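PDB 4Q6B: extracellular ligand-binding receptor from Desulfitobacterium hafniense, which binds leucine and probably serves as the substrate-binding component of an ABC transporter that imports amino acids. Local coordinates for residues E9-G14 with Q44-S49; A16-S21 with A53-E58; A77-R82 with L102-T107; A297-K302 with R316-W321. All coordinates share one frame; numbering follows the deposited sequence.

Contact 1. Residues E9-G14 with Q44-S49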
loop_
_atom_site.group_PDB
_atom_site.type_symbol
_atom_site.label_atom_id
_atom_site.label_comp_id
_atom_site.label_asym_id
_atom_site.label_seq_id
_atom_site.Cartn_x
_atom_site.Cartn_y
_atom_site.Cartn_z
ATOM N N GLU A 9 3.390 -2.836 33.060
ATOM C CA GLU A 9 3.767 -4.200 32.740
ATOM C C GLU A 9 3.217 -4.482 31.356
ATOM O O GLU A 9 3.473 -5.554 30.769
ATOM C CB GLU A 9 3.200 -5.157 33.760
ATOM C CG GLU A 9 3.735 -4.889 35.149
ATOM C CD GLU A 9 3.149 -5.831 36.170
ATOM O OE1 GLU A 9 2.037 -6.350 35.913
ATOM O OE2 GLU A 9 3.802 -6.059 37.219
ATOM N N GLU A 10 2.479 -3.495 30.841
ATOM C CA GLU A 10 1.833 -3.643 29.543
ATOM C C GLU A 10 1.886 -2.340 28.760
ATOM O O GLU A 10 1.567 -1.255 29.311
ATOM C CB GLU A 10 0.382 -4.063 29.745
ATOM C CG GLU A 10 -0.302 -4.482 28.466
ATOM C CD GLU A 10 -1.469 -5.430 28.729
ATOM O OE1 GLU A 10 -1.807 -6.205 27.811
ATOM O OE2 GLU A 10 -2.054 -5.385 29.841
ATOM N N ILE A 11 2.274 -2.420 27.483
ATOM C CA ILE A 11 2.118 -1.254 26.614
ATOM C C ILE A 11 1.313 -1.513 25.357
ATOM O O ILE A 11 1.217 -2.641 24.887
ATOM C CB ILE A 11 3.459 -0.546 26.256
ATOM C CG1 ILE A 11 4.277 -1.347 25.268
ATOM C CG2 ILE A 11 4.271 -0.205 27.528
ATOM C CD1 ILE A 11 5.466 -0.538 24.777
ATOM N N PHE A 12 0.744 -0.434 24.812
ATOM C CA PHE A 12 -0.256 -0.564 23.773
ATOM C C PHE A 12 0.067 0.204 22.495
ATOM O O PHE A 12 0.518 1.371 22.520
ATOM C CB PHE A 12 -1.571 -0.033 24.358
ATOM C CG PHE A 12 -2.042 -0.779 25.564
ATOM C CD1 PHE A 12 -2.764 -1.946 25.415
ATOM C CD2 PHE A 12 -1.751 -0.321 26.846
ATOM C CE1 PHE A 12 -3.184 -2.643 26.522
ATOM C CE2 PHE A 12 -2.170 -1.034 27.953
ATOM C CZ PHE A 12 -2.900 -2.191 27.781
ATOM N N ILE A 13 -0.199 -0.453 21.372
ATOM C CA ILE A 13 -0.230 0.219 20.061
ATOM C C ILE A 13 -1.667 0.178 19.571
ATOM O O ILE A 13 -2.287 -0.892 19.620
ATOM C CB ILE A 13 0.692 -0.503 19.057
ATOM C CG1 ILE A 13 2.142 -0.315 19.498
ATOM C CG2 ILE A 13 0.501 0.046 17.631
ATOM C CD1 ILE A 13 3.137 -1.074 18.569
ATOM N N GLY A 14 -2.195 1.335 19.167
ATOM C CA GLY A 14 -3.526 1.387 18.513
ATOM C C GLY A 14 -3.482 0.937 17.053
ATOM O O GLY A 14 -2.484 1.124 16.337
ATOM N N GLN A 44 10.933 -3.008 26.486
ATOM C CA GLN A 44 11.418 -2.551 27.784
ATOM C C GLN A 44 10.834 -3.426 28.897
ATOM O O GLN A 44 10.406 -2.929 29.947
ATOM C CB GLN A 44 11.115 -1.059 28.013
ATOM C CG GLN A 44 11.680 -0.149 26.905
ATOM C CD GLN A 44 11.552 1.349 27.194
ATOM O OE1 GLN A 44 11.343 1.770 28.345
ATOM N NE2 GLN A 44 11.699 2.164 26.151
ATOM N N GLY A 45 10.811 -4.737 28.647
ATOM C CA GLY A 45 10.359 -5.686 29.646
ATOM C C GLY A 45 8.850 -5.735 29.844
ATOM O O GLY A 45 8.385 -6.463 30.729
ATOM N N ARG A 46 8.093 -4.993 29.032
ATOM C CA ARG A 46 6.630 -4.964 29.142
ATOM C C ARG A 46 5.950 -5.747 28.010
ATOM O O ARG A 46 6.388 -5.697 26.853
ATOM C CB ARG A 46 6.119 -3.512 29.101
ATOM C CG ARG A 46 6.354 -2.786 30.375
ATOM C CD ARG A 46 7.002 -1.442 30.168
ATOM N NE ARG A 46 6.031 -0.371 30.369
ATOM C CZ ARG A 46 6.297 0.781 30.980
ATOM N NH1 ARG A 46 7.515 1.023 31.469
ATOM N NH2 ARG A 46 5.343 1.691 31.102
ATOM N N LYS A 47 4.876 -6.464 28.339
ATOM C CA LYS A 47 4.061 -7.108 27.280
ATOM C C LYS A 47 3.443 -6.104 26.316
ATOM O O LYS A 47 2.838 -5.102 26.746
ATOM C CB LYS A 47 2.947 -7.938 27.935
ATOM C CG LYS A 47 2.132 -8.737 26.919
ATOM C CD LYS A 47 0.901 -9.301 27.571
ATOM C CE LYS A 47 0.183 -10.279 26.665
ATOM N NZ LYS A 47 -1.121 -10.667 27.284
ATOM N N LEU A 48 3.563 -6.389 25.012
ATOM C CA LEU A 48 2.977 -5.579 23.947
ATOM C C LEU A 48 1.551 -6.060 23.642
ATOM O O LEU A 48 1.326 -7.263 23.529
ATOM C CB LEU A 48 3.835 -5.694 22.681
ATOM C CG LEU A 48 3.309 -4.945 21.449
ATOM C CD1 LEU A 48 3.098 -3.441 21.713
ATOM C CD2 LEU A 48 4.334 -5.171 20.335
ATOM N N SER A 49 0.600 -5.132 23.580
ATOM C CA SER A 49 -0.779 -5.469 23.218
ATOM C C SER A 49 -1.349 -4.504 22.204
ATOM O O SER A 49 -0.950 -3.330 22.109
ATOM C CB SER A 49 -1.687 -5.490 24.447
ATOM O OG SER A 49 -1.241 -6.523 25.310
#
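Ile-11 meets Arg-46 and Leu-48 on one face of a parallel pair of strands, while Ser-49 meets Glu-10 and Phe-12 on the other. The backbones are stitched in register: Ile-11 N donates to Lys-47 O (2.8 Å) and Ile-11 O accepts from Ser-49 N (2.9 Å), with Lys-47 N to Glu-9 O before them and Ser-49 O to Ile-13 N after. The Ile-11 and bent Arg-46 side chains cross at about a right angle, and Ile-11 CG2 comes within 3.3 Å of Arg-46 NE. That nitrogen is buried here and has no polar partner in the model. Leu-48 CD1 sits beside Ile-13 CD1 at 3.9 Å, continuing the apolar side. On the opposite face Ser-49 OG, anti to its carbonyl carbon (chi1 -64°), gives its proton to Glu-10 OE1 at 2.6 Å, using the anti lone pair of that oxygen. Ser-49 CB lies 3.8 Å from CE1 of the Phe-12 ring. An alanine at Glu-10 would probably leave the Ser-49 hydroxyl without its acceptor and Lys-47 NZ, now 4.5 Å from Glu-10 OE1, without the nearby negative charge. These strands start the first beta-alpha-beta unit of the domain, and Leu-48 N donates to Asn-38 OD1 of the intervening helix 26-39. The contact is thus two-faced: Ile-11, Ile-13 and Leu-48 make a buried apolar layer, whereas the Glu-10 face relies on a short hydroxyl-to-carboxylate bond, with Lys-47 too far for a salt bridge but near enough that it would probably help keep Glu-10 ionised.

Contact 2. Residues A16-S21 with A53-E58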
loop_
_atom_site.group_PDB
_atom_site.type_symbol
_atom_site.label_atom_id
_atom_site.label_comp_id
_atom_site.label_asym_id
_atom_site.label_seq_id
_atom_site.Cartn_x
_atom_site.Cartn_y
_atom_site.Cartn_z
ATOM N N ALA A 16 -6.106 1.045 13.554
ATOM C CA ALA A 16 -7.380 1.463 12.950
ATOM C C ALA A 16 -7.433 0.854 11.546
ATOM O O ALA A 16 -6.538 1.125 10.711
ATOM C CB ALA A 16 -7.430 2.985 12.873
ATOM N N TRP A 17 -8.462 0.026 11.266
ATOM C CA TRP A 17 -8.531 -0.727 10.010
ATOM C C TRP A 17 -9.945 -1.156 9.774
ATOM O O TRP A 17 -10.702 -1.232 10.727
ATOM C CB TRP A 17 -7.662 -2.013 10.122
ATOM C CG TRP A 17 -7.275 -2.660 8.825
ATOM C CD1 TRP A 17 -7.766 -3.816 8.322
ATOM C CD2 TRP A 17 -6.250 -2.215 7.921
ATOM N NE1 TRP A 17 -7.121 -4.130 7.109
ATOM C CE2 TRP A 17 -6.186 -3.157 6.862
ATOM C CE3 TRP A 17 -5.362 -1.115 7.926
ATOM C CZ2 TRP A 17 -5.263 -3.036 5.797
ATOM C CZ3 TRP A 17 -4.453 -0.992 6.875
ATOM C CH2 TRP A 17 -4.419 -1.942 5.832
ATOM N N PRO A 18 -10.331 -1.408 8.513
ATOM C CA PRO A 18 -11.691 -1.904 8.314
ATOM C C PRO A 18 -11.699 -3.423 8.538
ATOM O O PRO A 18 -11.894 -4.212 7.597
ATOM C CB PRO A 18 -12.003 -1.555 6.854
ATOM C CG PRO A 18 -10.913 -0.607 6.431
ATOM C CD PRO A 18 -9.725 -0.951 7.243
ATOM N N PHE A 19 -11.527 -3.827 9.799
ATOM C CA PHE A 19 -11.313 -5.229 10.145
ATOM C C PHE A 19 -12.445 -6.142 9.691
ATOM O O PHE A 19 -12.207 -7.216 9.090
ATOM C CB PHE A 19 -11.115 -5.409 11.661
ATOM C CG PHE A 19 -9.781 -4.924 12.170
ATOM C CD1 PHE A 19 -8.614 -5.653 11.891
ATOM C CD2 PHE A 19 -9.690 -3.765 12.939
ATOM C CE1 PHE A 19 -7.382 -5.225 12.364
ATOM C CE2 PHE A 19 -8.464 -3.327 13.417
ATOM C CZ PHE A 19 -7.293 -4.050 13.121
ATOM N N ALA A 20 -13.676 -5.750 9.978
ATOM C CA ALA A 20 -14.785 -6.635 9.671
ATOM C C ALA A 20 -15.099 -6.799 8.185
ATOM O O ALA A 20 -15.612 -7.848 7.761
ATOM C CB ALA A 20 -16.066 -6.180 10.452
ATOM N N SER A 21 -14.858 -5.770 7.387
ATOM C CA SER A 21 -15.253 -5.830 5.996
ATOM C C SER A 21 -14.191 -6.449 5.080
ATOM O O SER A 21 -14.480 -6.757 3.917
ATOM C CB SER A 21 -15.689 -4.446 5.507
ATOM O OG SER A 21 -14.689 -3.501 5.778
ATOM N N ALA A 53 -9.341 -0.903 16.544
ATOM C CA ALA A 53 -10.606 -0.208 16.309
ATOM C C ALA A 53 -10.945 -0.365 14.832
ATOM O O ALA A 53 -10.066 -0.250 14.002
ATOM C CB ALA A 53 -10.456 1.283 16.664
ATOM N N ASP A 54 -12.207 -0.642 14.522
ATOM C CA ASP A 54 -12.664 -0.854 13.143
ATOM C C ASP A 54 -13.223 0.441 12.578
ATOM O O ASP A 54 -14.294 0.870 13.006
ATOM C CB ASP A 54 -13.796 -1.898 13.186
ATOM C CG ASP A 54 -14.140 -2.454 11.827
ATOM O OD1 ASP A 54 -14.005 -1.736 10.811
ATOM O OD2 ASP A 54 -14.627 -3.607 11.762
ATOM N N ASP A 55 -12.542 1.062 11.602
ATOM C CA ASP A 55 -13.074 2.321 11.054
ATOM C C ASP A 55 -14.115 2.159 9.953
ATOM O O ASP A 55 -14.642 3.157 9.447
ATOM C CB ASP A 55 -11.957 3.299 10.635
ATOM C CG ASP A 55 -11.197 2.868 9.412
ATOM O OD1 ASP A 55 -11.578 1.896 8.732
ATOM O OD2 ASP A 55 -10.165 3.517 9.098
ATOM N N GLU A 56 -14.449 0.900 9.639
ATOM C CA GLU A 56 -15.412 0.550 8.603
ATOM C C GLU A 56 -15.168 1.237 7.281
ATOM O O GLU A 56 -16.138 1.355 6.502
ATOM C CB GLU A 56 -16.859 0.849 9.045
ATOM C CG GLU A 56 -17.317 0.052 10.288
ATOM C CD GLU A 56 -18.641 0.541 10.905
ATOM O OE1 GLU A 56 -19.468 1.173 10.204
ATOM O OE2 GLU A 56 -18.863 0.271 12.107
ATOM N N ALA A 57 -13.932 1.666 7.010
ATOM C CA ALA A 57 -13.651 2.466 5.800
ATOM C C ALA A 57 -14.577 3.685 5.656
ATOM O O ALA A 57 -14.977 4.088 4.532
ATOM C CB ALA A 57 -13.714 1.584 4.543
ATOM N N GLU A 58 -14.917 4.294 6.793
ATOM C CA GLU A 58 -15.758 5.505 6.811
ATOM C C GLU A 58 -15.014 6.670 7.456
ATOM O O GLU A 58 -14.397 6.501 8.508
ATOM C CB GLU A 58 -17.062 5.252 7.569
ATOM C CG GLU A 58 -17.960 4.217 6.855
ATOM C CD GLU A 58 -19.212 3.847 7.642
ATOM O OE1 GLU A 58 -19.405 4.392 8.760
ATOM O OE2 GLU A 58 -20.003 3.017 7.135
HETATM O O HOH W 1 -7.951 1.817 8.412
HETATM O O HOH W 2 -15.008 -2.938 8.440
#
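Asp-54 OD1 is gripped twice, by the N-H of Glu-56 (2.9 Å, an Asx turn) and by a water that also bonds to Ser-21 OG, so the water bridges the two segments. The other oxygen of this carboxylate reaches across: Ala-20 N donates to Asp-54 OD2 at 2.9 Å, meeting it from 41° above the carboxylate plane. Chi1 of Asp-54 (-166°) puts CG anti to the backbone N, and CG lies 3.6 Å from Phe-19 N. Before this, strands 10-17 and 47-54 of the beta-alpha-beta unit through helix 26-39 run out as a parallel pair, Trp-17 N giving its proton to Ala-53 O (3.2 Å) and Trp-17 O taking one from Asp-55 N, which stands well above the carbonyl plane. Asp-55 repeats the trick of its neighbour: its OD1 accepts from Ala-57 N in a second Asx turn, and CG of Pro-18 rests 3.5 Å from Asp-55 OD1, the two side chains lying side by side and pointing the same way. A second water joins Ala-16 O to Asp-55 OD2, an oxygen that also binds His-81 ND1. Phe-19 turns the edge of its ring to Ala-53 O, 3.5 Å from CE2, and lays one face on Trp-17 CB, 3.6 Å above the ring centre. Both segments thus leave the C-terminal ends of their strands as tight turns. Around them, Phe-19 packs on helix 26-39, Ala-16, Ala-53 and Asp-55 lean on Ile-65 of helix 59-70, and Trp-17 stacks with Phe-26 and touches Pro-104 and Ala-105 beside strand 101-103.

Contact 3. Residues A77-R82 with L102-T107. With LEU (leucine), chain B.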
loop_
_atom_site.group_PDB
_atom_site.type_symbol
_atom_site.label_atom_id
_atom_site.label_comp_id
_atom_site.label_asym_id
_atom_site.label_seq_id
_atom_site.Cartn_x
_atom_site.Cartn_y
_atom_site.Cartn_z
ATOM N N ALA A 77 1.634 4.581 19.883
ATOM C CA ALA A 77 1.681 4.800 18.427
ATOM C C ALA A 77 0.410 4.182 17.840
ATOM O O ALA A 77 -0.280 3.384 18.498
ATOM C CB ALA A 77 2.918 4.135 17.811
ATOM N N VAL A 78 0.091 4.561 16.603
ATOM C CA VAL A 78 -1.032 3.991 15.849
ATOM C C VAL A 78 -0.604 3.474 14.483
ATOM O O VAL A 78 0.151 4.135 13.747
ATOM C CB VAL A 78 -2.162 5.072 15.678
ATOM C CG1 VAL A 78 -3.358 4.588 14.773
ATOM C CG2 VAL A 78 -2.637 5.474 17.042
ATOM N N ILE A 79 -1.121 2.285 14.148
ATOM C CA ILE A 79 -0.960 1.661 12.824
ATOM C C ILE A 79 -2.284 1.884 12.107
ATOM O O ILE A 79 -3.333 1.495 12.608
ATOM C CB ILE A 79 -0.692 0.135 12.926
ATOM C CG1 ILE A 79 0.701 -0.058 13.527
ATOM C CG2 ILE A 79 -0.636 -0.491 11.517
ATOM C CD1 ILE A 79 1.025 -1.496 13.834
ATOM N N GLY A 80 -2.235 2.563 10.969
ATOM C CA GLY A 80 -3.431 2.816 10.177
ATOM C C GLY A 80 -3.242 4.128 9.408
ATOM O O GLY A 80 -2.138 4.657 9.432
ATOM N N HIS A 81 -4.277 4.612 8.691
ATOM C CA HIS A 81 -5.495 3.842 8.389
ATOM C C HIS A 81 -5.256 3.166 7.017
ATOM O O HIS A 81 -4.126 3.203 6.487
ATOM C CB HIS A 81 -6.723 4.774 8.347
ATOM C CG HIS A 81 -7.043 5.408 9.674
ATOM N ND1 HIS A 81 -8.303 5.321 10.245
ATOM C CD2 HIS A 81 -6.283 6.110 10.552
ATOM C CE1 HIS A 81 -8.302 5.940 11.410
ATOM N NE2 HIS A 81 -7.090 6.431 11.623
ATOM N N ARG A 82 -6.280 2.554 6.431
ATOM C CA ARG A 82 -6.068 1.827 5.160
ATOM C C ARG A 82 -6.260 2.785 3.999
ATOM O O ARG A 82 -5.359 2.961 3.149
ATOM C CB ARG A 82 -7.091 0.705 5.013
ATOM C CG ARG A 82 -6.844 -0.181 3.780
ATOM C CD ARG A 82 -7.886 -1.323 3.743
ATOM N NE ARG A 82 -7.725 -2.271 2.632
ATOM C CZ ARG A 82 -8.397 -2.207 1.489
ATOM N NH1 ARG A 82 -8.184 -3.121 0.547
ATOM N NH2 ARG A 82 -9.273 -1.228 1.292
ATOM N N LEU A 102 1.303 5.241 11.566
ATOM C CA LEU A 102 2.139 4.540 10.553
ATOM C C LEU A 102 1.177 3.748 9.676
ATOM O O LEU A 102 0.569 2.797 10.175
ATOM C CB LEU A 102 3.161 3.635 11.243
ATOM C CG LEU A 102 3.978 2.691 10.358
ATOM C CD1 LEU A 102 4.841 3.447 9.394
ATOM C CD2 LEU A 102 4.904 1.816 11.246
ATOM N N SER A 103 1.005 4.151 8.420
ATOM C CA SER A 103 0.061 3.475 7.550
ATOM C C SER A 103 0.686 2.382 6.722
ATOM O O SER A 103 1.651 2.577 6.021
ATOM C CB SER A 103 -0.666 4.428 6.603
ATOM O OG SER A 103 -1.580 3.706 5.801
ATOM N N PRO A 104 0.027 1.158 6.864
ATOM C CA PRO A 104 0.566 0.103 6.008
ATOM C C PRO A 104 -0.195 -0.052 4.695
ATOM O O PRO A 104 -0.028 -1.063 4.042
ATOM C CB PRO A 104 0.411 -1.146 6.865
ATOM C CG PRO A 104 -0.907 -0.968 7.498
ATOM C CD PRO A 104 -1.054 0.496 7.758
ATOM N N ALA A 105 -1.101 0.860 4.373
ATOM C CA ALA A 105 -1.786 0.776 3.096
ATOM C C ALA A 105 -2.040 2.045 2.276
ATOM O O ALA A 105 -2.336 1.950 1.102
ATOM C CB ALA A 105 -3.068 -0.013 3.251
ATOM N N SER A 106 -1.943 3.219 2.890
ATOM C CA SER A 106 -2.360 4.423 2.192
ATOM C C SER A 106 -1.238 4.912 1.297
ATOM O O SER A 106 -0.214 5.330 1.784
ATOM C CB SER A 106 -2.747 5.525 3.190
ATOM O OG SER A 106 -3.870 5.161 3.963
ATOM N N THR A 107 -1.487 4.903 -0.010
ATOM C CA THR A 107 -0.442 5.169 -0.996
ATOM C C THR A 107 -0.506 6.548 -1.645
ATOM O O THR A 107 0.399 6.893 -2.415
ATOM C CB THR A 107 -0.492 4.127 -2.136
ATOM O OG1 THR A 107 -1.817 4.137 -2.701
ATOM C CG2 THR A 107 -0.158 2.734 -1.605
HETATM N N LEU B . -3.836 2.201 -1.514
HETATM C CA LEU B . -5.239 2.491 -1.196
HETATM C C LEU B . -5.388 3.907 -0.665
HETATM O O LEU B . -6.492 4.376 -0.423
HETATM C CB LEU B . -5.746 1.482 -0.166
HETATM C CG LEU B . -5.748 0.153 -0.930
HETATM C CD1 LEU B . -5.082 -0.927 -0.130
HETATM C CD2 LEU B . -7.126 -0.282 -1.406
HETATM O OXT LEU B . -4.371 4.601 -0.517
#
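The beta-alpha-beta unit of strand 75-79, helix 84-97 and strand 101-103 brings its two strand ends together here, and the loops that follow form part of the leucine pocket of this periplasmic binding protein fold. The strands pair in parallel: Leu-102 N donates to Val-78 O (2.7 Å) and Gly-80 N to Leu-102 O, while Ile-79 CG2 packs on Pro-104 CD. Beyond them the chain takes a cis peptide into His-81, and Ser-103 ties the loops together. Its OG, anti to the backbone N (chi1 -179°), gives a proton to His-81 O at 2.7 Å and accepts from Ala-105 N and from Ser-106 N (3.0 Å), an ST turn and an ST motif sharing one oxygen. An alanine at Ser-103 would probably leave the His-81 carbonyl without this donor and the N-H groups of Ala-105 and Ser-106 without their acceptor, setting the pocket turn freer to move. Ser-106 OG adds a bond to Arg-82 O (2.8 Å), coming from far above the carbonyl plane, and is held in turn by Ser-87 of helix 84-97. The turn so fixed presents backbone and side-chain atoms to the ligand: Ala-105 O (3.0 Å) and Thr-107 OG1 both accept from the leucine amine, and Thr-107 N donates to the carboxylate oxygen OXT at 2.9 Å. At the other end of the ligand, the Arg-82 guanidinium lays one face on the leucine side chain, the methyl CD1 standing 3.8 Å above its plane and offset toward the rim.

Contact 4. Residues A297-K302 with R316-W321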
loop_
_atom_site.group_PDB
_atom_site.type_symbol
_atom_site.label_atom_id
_atom_site.label_comp_id
_atom_site.label_asym_id
_atom_site.label_seq_id
_atom_site.Cartn_x
_atom_site.Cartn_y
_atom_site.Cartn_z
ATOM N N ALA A 297 8.064 -1.547 17.378
ATOM C CA ALA A 297 8.588 -2.102 18.630
ATOM C C ALA A 297 10.071 -1.817 18.758
ATOM O O ALA A 297 10.555 -1.491 19.852
ATOM C CB ALA A 297 8.275 -3.630 18.735
ATOM N N GLU A 298 10.794 -1.906 17.638
ATOM C CA GLU A 298 12.228 -1.616 17.672
ATOM C C GLU A 298 12.423 -0.152 18.059
ATOM O O GLU A 298 13.242 0.136 18.932
ATOM C CB GLU A 298 12.868 -1.942 16.313
ATOM C CG GLU A 298 14.367 -1.923 16.310
ATOM C CD GLU A 298 14.935 -2.898 15.296
ATOM O OE1 GLU A 298 14.417 -4.041 15.195
ATOM O OE2 GLU A 298 15.892 -2.522 14.587
ATOM N N ALA A 299 11.660 0.764 17.458
ATOM C CA ALA A 299 11.835 2.197 17.823
ATOM C C ALA A 299 11.435 2.436 19.271
ATOM O O ALA A 299 12.086 3.220 20.003
ATOM C CB ALA A 299 11.047 3.092 16.899
ATOM N N LEU A 300 10.362 1.772 19.703
ATOM C CA LEU A 300 9.876 1.986 21.083
ATOM C C LEU A 300 10.845 1.497 22.127
ATOM O O LEU A 300 10.942 2.114 23.184
ATOM C CB LEU A 300 8.519 1.294 21.291
ATOM C CG LEU A 300 7.317 2.014 20.713
ATOM C CD1 LEU A 300 6.162 1.021 20.517
ATOM C CD2 LEU A 300 6.831 3.177 21.607
ATOM N N GLU A 301 11.539 0.387 21.873
ATOM C CA GLU A 301 12.571 -0.134 22.780
ATOM C C GLU A 301 13.570 0.980 23.186
ATOM O O GLU A 301 14.061 1.031 24.301
ATOM C CB GLU A 301 13.335 -1.291 22.092
ATOM C CG GLU A 301 14.344 -2.014 22.997
ATOM C CD GLU A 301 13.669 -2.696 24.187
ATOM O OE1 GLU A 301 14.276 -2.777 25.277
ATOM O OE2 GLU A 301 12.515 -3.155 24.037
ATOM N N LYS A 302 13.845 1.886 22.251
ATOM C CA LYS A 302 14.910 2.843 22.440
ATOM C C LYS A 302 14.380 4.189 22.880
ATOM O O LYS A 302 15.144 5.145 22.997
ATOM C CB LYS A 302 15.656 3.025 21.115
ATOM C CG LYS A 302 16.156 1.726 20.488
ATOM C CD LYS A 302 17.278 2.016 19.483
ATOM C CE LYS A 302 17.383 0.903 18.432
ATOM N NZ LYS A 302 18.421 1.145 17.384
ATOM N N ARG A 316 12.848 7.716 12.349
ATOM C CA ARG A 316 13.796 8.235 11.374
ATOM C C ARG A 316 15.242 7.828 11.690
ATOM O O ARG A 316 16.018 7.501 10.791
ATOM C CB ARG A 316 13.657 9.760 11.281
ATOM C CG ARG A 316 12.321 10.155 10.585
ATOM C CD ARG A 316 12.212 11.655 10.380
ATOM N NE ARG A 316 10.993 11.875 9.614
ATOM C CZ ARG A 316 9.820 12.218 10.131
ATOM N NH1 ARG A 316 9.687 12.480 11.434
ATOM N NH2 ARG A 316 8.777 12.336 9.312
ATOM N N ASP A 317 15.559 7.753 12.969
ATOM C CA ASP A 317 16.903 7.408 13.427
ATOM C C ASP A 317 17.255 5.957 13.116
ATOM O O ASP A 317 18.450 5.608 13.117
ATOM C CB ASP A 317 17.031 7.655 14.931
ATOM C CG ASP A 317 17.246 9.135 15.276
ATOM O OD1 ASP A 317 17.109 9.495 16.472
ATOM O OD2 ASP A 317 17.561 9.931 14.356
ATOM N N LEU A 318 16.264 5.114 12.850
ATOM C CA LEU A 318 16.589 3.721 12.464
ATOM C C LEU A 318 17.392 3.671 11.174
ATOM O O LEU A 318 18.220 2.768 10.994
ATOM C CB LEU A 318 15.331 2.872 12.341
ATOM C CG LEU A 318 14.692 2.666 13.705
ATOM C CD1 LEU A 318 13.380 1.937 13.576
ATOM C CD2 LEU A 318 15.617 1.969 14.670
ATOM N N GLY A 319 17.176 4.629 10.269
ATOM C CA GLY A 319 17.926 4.625 9.017
ATOM C C GLY A 319 17.392 3.425 8.263
ATOM O O GLY A 319 16.256 3.019 8.496
ATOM N N PRO A 320 18.216 2.825 7.391
ATOM C CA PRO A 320 17.756 1.608 6.702
ATOM C C PRO A 320 17.501 0.470 7.679
ATOM O O PRO A 320 18.304 0.207 8.573
ATOM C CB PRO A 320 18.903 1.267 5.765
ATOM C CG PRO A 320 20.017 2.069 6.178
ATOM C CD PRO A 320 19.566 3.226 6.993
ATOM N N TRP A 321 16.359 -0.165 7.528
ATOM C CA TRP A 321 15.940 -1.220 8.443
ATOM C C TRP A 321 15.325 -2.398 7.669
ATOM O O TRP A 321 14.386 -2.209 6.886
ATOM C CB TRP A 321 14.876 -0.642 9.351
ATOM C CG TRP A 321 14.366 -1.575 10.384
ATOM C CD1 TRP A 321 14.902 -1.796 11.615
ATOM C CD2 TRP A 321 13.188 -2.386 10.300
ATOM N NE1 TRP A 321 14.142 -2.709 12.298
ATOM C CE2 TRP A 321 13.086 -3.092 11.514
ATOM C CE3 TRP A 321 12.232 -2.614 9.302
ATOM C CZ2 TRP A 321 12.049 -3.990 11.773
ATOM C CZ3 TRP A 321 11.201 -3.516 9.559
ATOM C CH2 TRP A 321 11.116 -4.181 10.793
#
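Glu-298, near the C-terminal end of helix 284-301, points its carboxylate at the indole of Trp-321. The chain is extended, CG anti to the backbone N (chi1 -169°), and OE2 comes 2.9 Å from Trp-321 NE1 at the ring edge, near the ring plane; the carboxylate and ring planes stand 69° apart. One residue on, Ala-299 CB lies 4.2 Å from CD1 of Leu-318. Leu-318 carries most of the second segment's share of the contact, and its other methyl, CD2, has Glu-298 CG at 4.4 Å and Lys-302 NZ at 4.0 Å. Lys-302, just past the helix, runs out extended and crosses the Leu-318 side chain obliquely, its ammonium group lying against that apolar methyl. Leu-318 is followed by Gly-319, whose positive phi lets the chain turn away from helix 311-317 toward Trp-321. The contact sets the end of helix 284-301 against the exit of helix 311-317 and the start of strand 321-323: Ala-299 also touches Leu-311 and Leu-315 of helix 311-317, and Trp-321, backbone-bonded to His-328 in the small antiparallel pair 321-323 and 326-328, lies on Ile-294 and Leu-295 of helix 284-301.

Overall arrangement
From the N terminus, strand 10-17 leaves for helix 26-39 and returns as strand 47-54; contact 1 closes that excursion at the start of the strands and contact 2 at their end, their segments alternating along the chain so that the two cross. Contact 3 follows in series, closing the unit of strand 75-79, helix 84-97 and strand 101-103 in the same parallel sheet, where strand 75-79 lies beside strand 10-17; Gly-14 and Ala-16 bond to it, and His-81 links it to contact 2. Contact 4, much later, closes a short excursion from helix 284-301 through helix 311-317 to strand 321-323; Glu-301 meets Gln-44 of contact 1, tying that first helix's end to the loop leading into strand 47-54.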